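Local structure of alpha-glucosidase (Pseudoalteromonas sp. K8, 5HQA) at residues 335-339 and 340-344; 418-421 and 422-426; 469-472 and 473-476. The protein hydrolyses alpha-glucosidic linkages as a calcium-binding family 97 glycoside hydrolase, here holding the inhibitor acarbose in its active-site pocket. All blocks are in the same frame, centred on the assembly; numbering follows the deposited sequence. Where two conformers were deposited one is given.

Interaction 1: 335-339 and 340-344; sequences DDFDI and AALTK
Phe337 presents one face of its ring to Leu342, whose CD1 methyl lies over it 3.7 Å from the ring centroid, a CH-pi contact displaced toward the rim, with CE2 and CZ closest. The two side chains cross at about a right angle; Thr293 of helix 290-303 touches both, and Thr290 also touches Leu342. A flat aromatic and a branched leucine suit this inward-facing corner, where the loop turns into helix 339-349.

One residue on, Asp338 is the N-cap. With CG anti to the backbone N (chi1 -174°), its carboxylate swings forward over the first turn, and OD1 accepts from Ala341 N at 3.1 Å. The N-H points almost straight at the oxygen but meets it from above the carboxylate plane. A water 2.8 Å from Asp338 OD1 donates to it and accepts from Ala340 N, so a second amide of the first turn is satisfied at one remove. Ala341 CB lies 3.4 Å from Asp338 CG, so the methyl packs against the capping carboxylate. The backbone carbonyl of Asp338 meanwhile takes Leu342 N.

Ile339 O is gripped twice, by the backbone N and the hydroxyl of Thr343, the two donors arriving from opposite faces of the carbonyl plane. Thr343 OG1 reaches Ile339 O at 2.7 Å because it stands beside its own backbone N (chi1 -63°).

The chemistry is thus divided: an apolar contact faces helix 290-303, while an aspartate at the positive end of the helix dipole probably gains stability as a carboxylate and occupies one amide of the first turn directly and a second through water, neither having a preceding turn to bond to.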
loop_
_atom_site.group_PDB
_atom_site.type_symbol
_atom_site.label_atom_id
_atom_site.label_comp_id
_atom_site.label_asym_id
_atom_site.label_seq_id
_atom_site.Cartn_x
_atom_site.Cartn_y
_atom_site.Cartn_z
ATOM N N ASP A 335 2.355 22.323 26.327
ATOM C CA ASP A 335 2.257 22.311 27.784
ATOM C C ASP A 335 1.080 21.495 28.301
ATOM O O ASP A 335 1.092 21.102 29.474
ATOM C CB ASP A 335 2.142 23.734 28.322
ATOM C CG ASP A 335 3.420 24.510 28.161
ATOM O OD1 ASP A 335 4.467 23.871 27.896
ATOM O OD2 ASP A 335 3.380 25.754 28.308
ATOM N N ASP A 336 0.059 21.244 27.483
ATOM C CA ASP A 336 -1.090 20.485 27.953
ATOM C C ASP A 336 -0.989 19.009 27.600
ATOM O O ASP A 336 -1.963 18.271 27.778
ATOM C CB ASP A 336 -2.398 21.090 27.422
ATOM C CG ASP A 336 -2.434 21.202 25.906
ATOM O OD1 ASP A 336 -1.397 20.959 25.251
ATOM O OD2 ASP A 336 -3.513 21.545 25.371
ATOM N N PHE A 337 0.176 18.558 27.139
ATOM C CA PHE A 337 0.413 17.156 26.804
ATOM C C PHE A 337 1.579 16.667 27.662
ATOM O O PHE A 337 2.742 16.945 27.354
ATOM C CB PHE A 337 0.700 16.995 25.315
ATOM C CG PHE A 337 0.728 15.569 24.854
ATOM C CD1 PHE A 337 1.928 14.905 24.687
ATOM C CD2 PHE A 337 -0.450 14.891 24.588
ATOM C CE1 PHE A 337 1.952 13.585 24.253
ATOM C CE2 PHE A 337 -0.432 13.576 24.150
ATOM C CZ PHE A 337 0.769 12.925 23.983
ATOM N N ASP A 338 1.270 15.930 28.728
ATOM C CA ASP A 338 2.255 15.509 29.731
ATOM C C ASP A 338 2.733 14.108 29.359
ATOM O O ASP A 338 2.122 13.109 29.742
ATOM C CB ASP A 338 1.620 15.552 31.121
ATOM C CG ASP A 338 2.609 15.279 32.244
ATOM O OD1 ASP A 338 3.679 14.684 32.000
ATOM O OD2 ASP A 338 2.294 15.649 33.392
ATOM N N ILE A 339 3.859 14.027 28.647
ATOM C CA ILE A 339 4.243 12.740 28.071
ATOM C C ILE A 339 4.755 11.777 29.145
ATOM O O ILE A 339 4.631 10.555 28.997
ATOM C CB ILE A 339 5.258 12.944 26.923
ATOM C CG1 ILE A 339 5.297 11.699 26.024
ATOM C CG2 ILE A 339 6.645 13.277 27.458
ATOM C CD1 ILE A 339 6.074 11.866 24.722
ATOM N N ALA A 340 5.314 12.293 30.245
ATOM C CA ALA A 340 5.731 11.420 31.337
ATOM C C ALA A 340 4.528 10.826 32.051
ATOM O O ALA A 340 4.521 9.635 32.382
ATOM C CB ALA A 340 6.611 12.188 32.318
ATOM N N ALA A 341 3.496 11.640 32.283
ATOM C CA ALA A 341 2.264 11.130 32.872
ATOM C C ALA A 341 1.614 10.088 31.970
ATOM O O ALA A 341 1.144 9.048 32.447
ATOM C CB ALA A 341 1.300 12.284 33.142
ATOM N N LEU A 342 1.589 10.341 30.660
ATOM C CA LEU A 342 0.967 9.393 29.744
ATOM C C LEU A 342 1.803 8.127 29.594
ATOM O O LEU A 342 1.250 7.043 29.359
ATOM C CB LEU A 342 0.731 10.067 28.394
ATOM C CG LEU A 342 -0.272 11.215 28.489
ATOM C CD1 LEU A 342 -0.262 12.056 27.221
ATOM C CD2 LEU A 342 -1.666 10.672 28.753
ATOM N N THR A 343 3.127 8.241 29.724
ATOM C CA THR A 343 3.979 7.055 29.762
ATOM C C THR A 343 3.606 6.161 30.939
ATOM O O THR A 343 3.475 4.941 30.789
ATOM C CB THR A 343 5.451 7.468 29.848
ATOM O OG1 THR A 343 5.809 8.193 28.668
ATOM C CG2 THR A 343 6.349 6.244 29.976
ATOM N N LYS A 344 3.434 6.758 32.124
ATOM C CA LYS A 344 2.994 5.981 33.279
ATOM C C LYS A 344 1.610 5.399 33.045
ATOM O O LYS A 344 1.349 4.239 33.383
ATOM C CB LYS A 344 2.985 6.845 34.541
ATOM C CG LYS A 344 4.325 7.452 34.899
ATOM C CD LYS A 344 4.237 8.250 36.197
ATOM C CE LYS A 344 4.677 7.420 37.383
ATOM N NZ LYS A 344 6.134 7.116 37.303
HETATM O O HOH W 1 6.103 15.206 30.684
#

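Interaction 2: 418-421 and 422-426; sequences EYLH and NVKLA
His421 and Leu425 lie side by side on one flank of the helix, pointing the same way, with His421 NE2 4.1 Å from the CD2 methyl of Leu425. Both carry CG anti to the backbone N, which sets their side chains running in the same sense; the contact is loose, and Met370 and Arg367 of helix 363-379 also touch the His421 side chain.

Leu420 and Lys424 meet at a slant instead. The extended lysine passes the leucine with its methylenes, Lys424 CE 4.0 Å from Leu420 CD2, so the long chain supplies apolar surface near Tyr448, which touches both residues.

Between these pairs run the backbone bonds from each N to the carbonyl four residues earlier, such as Lys424 N to Leu420 O at 2.8 Å. On the inner side, Asn422 and Val423 set their CB and CG2 atoms, respectively, against Tyr419 O. The buried polar ends reach neighbouring parts of the fold: Tyr419 OH bonds to the carbonyl of the calcium ligand Glu437, Asn422 ND2 to Tyr366, and Glu418 forms a salt bridge with Arg367.

This is a regular alpha-helix packed on strands 432-435 and 451-454 of the parallel sheet, as expected of the outer helices of a TIM-barrel catalytic domain.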
loop_
_atom_site.group_PDB
_atom_site.type_symbol
_atom_site.label_atom_id
_atom_site.label_comp_id
_atom_site.label_asym_id
_atom_site.label_seq_id
_atom_site.Cartn_x
_atom_site.Cartn_y
_atom_site.Cartn_z
ATOM N N GLU A 418 15.476 8.749 1.868
ATOM C CA GLU A 418 15.071 9.420 3.097
ATOM C C GLU A 418 14.069 8.579 3.886
ATOM O O GLU A 418 14.175 8.463 5.114
ATOM C CB GLU A 418 14.494 10.793 2.748
ATOM C CG GLU A 418 14.431 11.766 3.901
ATOM C CD GLU A 418 15.802 12.203 4.405
ATOM O OE1 GLU A 418 16.767 12.284 3.610
ATOM O OE2 GLU A 418 15.904 12.461 5.622
ATOM N N TYR A 419 13.091 7.978 3.200
ATOM C CA TYR A 419 12.128 7.129 3.897
ATOM C C TYR A 419 12.821 5.944 4.551
ATOM O O TYR A 419 12.541 5.601 5.706
ATOM C CB TYR A 419 11.057 6.612 2.936
ATOM C CG TYR A 419 10.066 7.625 2.417
ATOM C CD1 TYR A 419 9.162 8.256 3.274
ATOM C CD2 TYR A 419 10.000 7.915 1.054
ATOM C CE1 TYR A 419 8.233 9.173 2.778
ATOM C CE2 TYR A 419 9.081 8.824 0.549
ATOM C CZ TYR A 419 8.206 9.451 1.416
ATOM O OH TYR A 419 7.286 10.342 0.915
ATOM N N LEU A 420 13.706 5.275 3.806
ATOM C CA LEU A 420 14.339 4.078 4.347
ATOM C C LEU A 420 15.256 4.419 5.514
ATOM O O LEU A 420 15.355 3.640 6.466
ATOM C CB LEU A 420 15.099 3.333 3.246
ATOM C CG LEU A 420 15.632 1.968 3.695
ATOM C CD1 LEU A 420 14.494 1.086 4.189
ATOM C CD2 LEU A 420 16.413 1.275 2.588
ATOM N N HIS A 421 15.910 5.581 5.480
ATOM C CA HIS A 421 16.707 5.988 6.631
ATOM C C HIS A 421 15.844 6.077 7.880
ATOM O O HIS A 421 16.238 5.605 8.953
ATOM C CB HIS A 421 17.386 7.330 6.377
ATOM C CG HIS A 421 17.929 7.956 7.624
ATOM N ND1 HIS A 421 19.054 7.479 8.264
ATOM C CD2 HIS A 421 17.477 8.988 8.375
ATOM C CE1 HIS A 421 19.284 8.205 9.343
ATOM N NE2 HIS A 421 18.344 9.129 9.434
ATOM N N ASN A 422 14.662 6.682 7.749
ATOM C CA ASN A 422 13.730 6.812 8.868
ATOM C C ASN A 422 13.332 5.440 9.410
ATOM O O ASN A 422 13.344 5.205 10.628
ATOM C CB ASN A 422 12.509 7.612 8.393
ATOM C CG ASN A 422 11.464 7.809 9.473
ATOM O OD1 ASN A 422 10.373 7.245 9.396
ATOM N ND2 ASN A 422 11.777 8.634 10.466
ATOM N N VAL A 423 13.000 4.510 8.510
ATOM C CA VAL A 423 12.586 3.165 8.912
ATOM C C VAL A 423 13.732 2.421 9.593
ATOM O O VAL A 423 13.541 1.759 10.620
ATOM C CB VAL A 423 12.058 2.398 7.683
ATOM C CG1 VAL A 423 11.892 0.914 7.988
ATOM C CG2 VAL A 423 10.737 3.019 7.200
ATOM N N LYS A 424 14.938 2.514 9.033
ATOM C CA LYS A 424 16.071 1.805 9.620
ATOM C C LYS A 424 16.452 2.391 10.973
ATOM O O LYS A 424 16.795 1.650 11.904
ATOM C CB LYS A 424 17.268 1.853 8.674
ATOM C CG LYS A 424 17.187 0.942 7.467
ATOM C CD LYS A 424 18.342 1.290 6.548
ATOM C CE LYS A 424 18.715 0.172 5.620
ATOM N NZ LYS A 424 19.825 0.616 4.725
ATOM N N LEU A 425 16.427 3.717 11.097
ATOM C CA LEU A 425 16.705 4.327 12.393
ATOM C C LEU A 425 15.631 3.956 13.411
ATOM O O LEU A 425 15.943 3.644 14.569
ATOM C CB LEU A 425 16.819 5.844 12.253
ATOM C CG LEU A 425 17.193 6.589 13.534
ATOM C CD1 LEU A 425 18.523 6.086 14.065
ATOM C CD2 LEU A 425 17.261 8.083 13.277
ATOM N N ALA A 426 14.359 3.962 12.994
ATOM C CA ALA A 426 13.286 3.534 13.889
ATOM C C ALA A 426 13.509 2.109 14.380
ATOM O O ALA A 426 13.280 1.805 15.559
ATOM C CB ALA A 426 11.935 3.651 13.182
#

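Interaction 3: 469-472 and 473-476; sequences PNPP and EHIS
Van der Waals contact joins Asn470 to His474: the amide leans over one face of the imidazole near its rim, the two planes 34° apart, and Asn470 ND2 comes within 3.5 Å of His474 CD2. His474 holds its CG anti to the backbone N (chi1 -172°), which turns the ring back under the preceding loop. Beside it, Pro471 CD rests 3.9 Å from His474 CB, and Pro471 CG is 4.0 Å from Glu473 CG, so rigid pyrrolidine carbons pack against methylene carbons.

Hydrogen bonding fixes the backbone. His474 N donates to Pro471 O at 2.9 Å, the donor standing well above the carbonyl plane, and closes a type I turn; Pro472 suits the second position because its ring restrains phi near the required value. Ser476 OG donates to Glu473 O, three residues back, at 2.9 Å.

Water serves Pro472 O. One molecule donates to that oxygen and accepts from Ser476 N; another donates to it and accepts only a weak bond from Ile475 N.

The polar ends of this pair of side chains, Asn470 and His474, share an outside partner: Asn470 OD1 accepts from Arg458 NE, while His474 NE2 bonds to Arg458 O. An alanine at His474 would probably leave Arg458 O without this mate and strip the Asn470 amide of the ring it leans on.

The arrangement is a proline-rich beta turn leading into the short helix 474-478, with the Glu473 side chain about 4 Å from the bound magnesium ion, whose ligands Gly565, Asp566 and Asp592 belong to the C-terminal region.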
loop_
_atom_site.group_PDB
_atom_site.type_symbol
_atom_site.label_atom_id
_atom_site.label_comp_id
_atom_site.label_asym_id
_atom_site.label_seq_id
_atom_site.Cartn_x
_atom_site.Cartn_y
_atom_site.Cartn_z
ATOM N N PRO A 469 -16.129 13.717 -1.455
ATOM C CA PRO A 469 -15.529 12.581 -0.750
ATOM C C PRO A 469 -15.263 11.432 -1.709
ATOM O O PRO A 469 -15.551 11.547 -2.908
ATOM C CB PRO A 469 -16.596 12.224 0.294
ATOM C CG PRO A 469 -17.879 12.585 -0.385
ATOM C CD PRO A 469 -17.569 13.854 -1.152
ATOM N N ASN A 470 -14.708 10.334 -1.208
ATOM C CA ASN A 470 -14.467 9.179 -2.064
ATOM C C ASN A 470 -15.794 8.667 -2.625
ATOM O O ASN A 470 -16.802 8.636 -1.909
ATOM C CB ASN A 470 -13.769 8.053 -1.294
ATOM C CG ASN A 470 -12.444 8.487 -0.677
ATOM O OD1 ASN A 470 -11.785 9.412 -1.165
ATOM N ND2 ASN A 470 -12.044 7.809 0.399
ATOM N N PRO A 471 -15.832 8.259 -3.889
ATOM C CA PRO A 471 -17.079 7.753 -4.476
ATOM C C PRO A 471 -17.354 6.329 -4.027
ATOM O O PRO A 471 -16.454 5.633 -3.532
ATOM C CB PRO A 471 -16.800 7.810 -5.989
ATOM C CG PRO A 471 -15.307 7.569 -6.072
ATOM C CD PRO A 471 -14.730 8.302 -4.871
ATOM N N PRO A 472 -18.593 5.863 -4.175
ATOM C CA PRO A 472 -18.905 4.467 -3.825
ATOM C C PRO A 472 -17.956 3.437 -4.420
ATOM O O PRO A 472 -17.672 2.428 -3.761
ATOM C CB PRO A 472 -20.326 4.308 -4.368
ATOM C CG PRO A 472 -20.914 5.681 -4.161
ATOM C CD PRO A 472 -19.808 6.644 -4.480
ATOM N N GLU A 473 -17.441 3.655 -5.633
ATOM C CA GLU A 473 -16.577 2.654 -6.270
ATOM C C GLU A 473 -15.152 2.633 -5.714
ATOM O O GLU A 473 -14.355 1.770 -6.113
ATOM C CB GLU A 473 -16.520 2.900 -7.782
ATOM C CG GLU A 473 -15.715 4.143 -8.146
ATOM C CD GLU A 473 -15.688 4.419 -9.643
ATOM O OE1 GLU A 473 -16.353 3.686 -10.417
ATOM O OE2 GLU A 473 -14.999 5.383 -10.040
ATOM N N HIS A 474 -14.811 3.550 -4.806
ATOM C CA HIS A 474 -13.409 3.754 -4.445
ATOM C C HIS A 474 -12.767 2.483 -3.877
ATOM O O HIS A 474 -11.653 2.113 -4.271
ATOM C CB HIS A 474 -13.294 4.910 -3.449
ATOM C CG HIS A 474 -11.880 5.317 -3.163
ATOM N ND1 HIS A 474 -11.001 5.706 -4.156
ATOM C CD2 HIS A 474 -11.193 5.384 -1.999
ATOM C CE1 HIS A 474 -9.832 5.997 -3.611
ATOM N NE2 HIS A 474 -9.923 5.815 -2.303
ATOM N N ILE A 475 -13.432 1.812 -2.924
ATOM C CA ILE A 475 -12.815 0.627 -2.326
ATOM C C ILE A 475 -12.574 -0.442 -3.388
ATOM O O ILE A 475 -11.506 -1.071 -3.426
ATOM C CB ILE A 475 -13.669 0.073 -1.167
ATOM C CG1 ILE A 475 -13.953 1.163 -0.120
ATOM C CG2 ILE A 475 -12.968 -1.138 -0.538
ATOM C CD1 ILE A 475 -12.695 1.822 0.444
ATOM N N SER A 476 -13.555 -0.669 -4.266
ATOM C CA SER A 476 -13.385 -1.696 -5.285
ATOM C C SER A 476 -12.377 -1.284 -6.351
ATOM O O SER A 476 -11.950 -2.138 -7.134
ATOM C CB SER A 476 -14.737 -2.037 -5.916
ATOM O OG SER A 476 -15.236 -0.934 -6.654
HETATM O O HOH W 2 -16.252 0.137 -3.618
HETATM O O HOH W 3 -16.044 3.352 -1.550
#

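All three contacts are local and lie roughly within the glycoside hydrolase domain, but they hold different elements. Interaction 1 is the most peripheral, its centre about 33 Å from the chain centre against 17 and 16 Å for those of interactions 2 and 3; it includes exposed residues, whereas the other two have no fully exposed contact residue. It starts a helix with an aspartate cap beside a small apolar contact. Interaction 2 lies within a helix already under way, so its backbone bonds are regular and its polar side chains reach neighbouring elements, one of them the carbonyl of a calcium ligand. Interaction 3 also enters a helix, yet with a proline turn and bridging waters, beside magnesium.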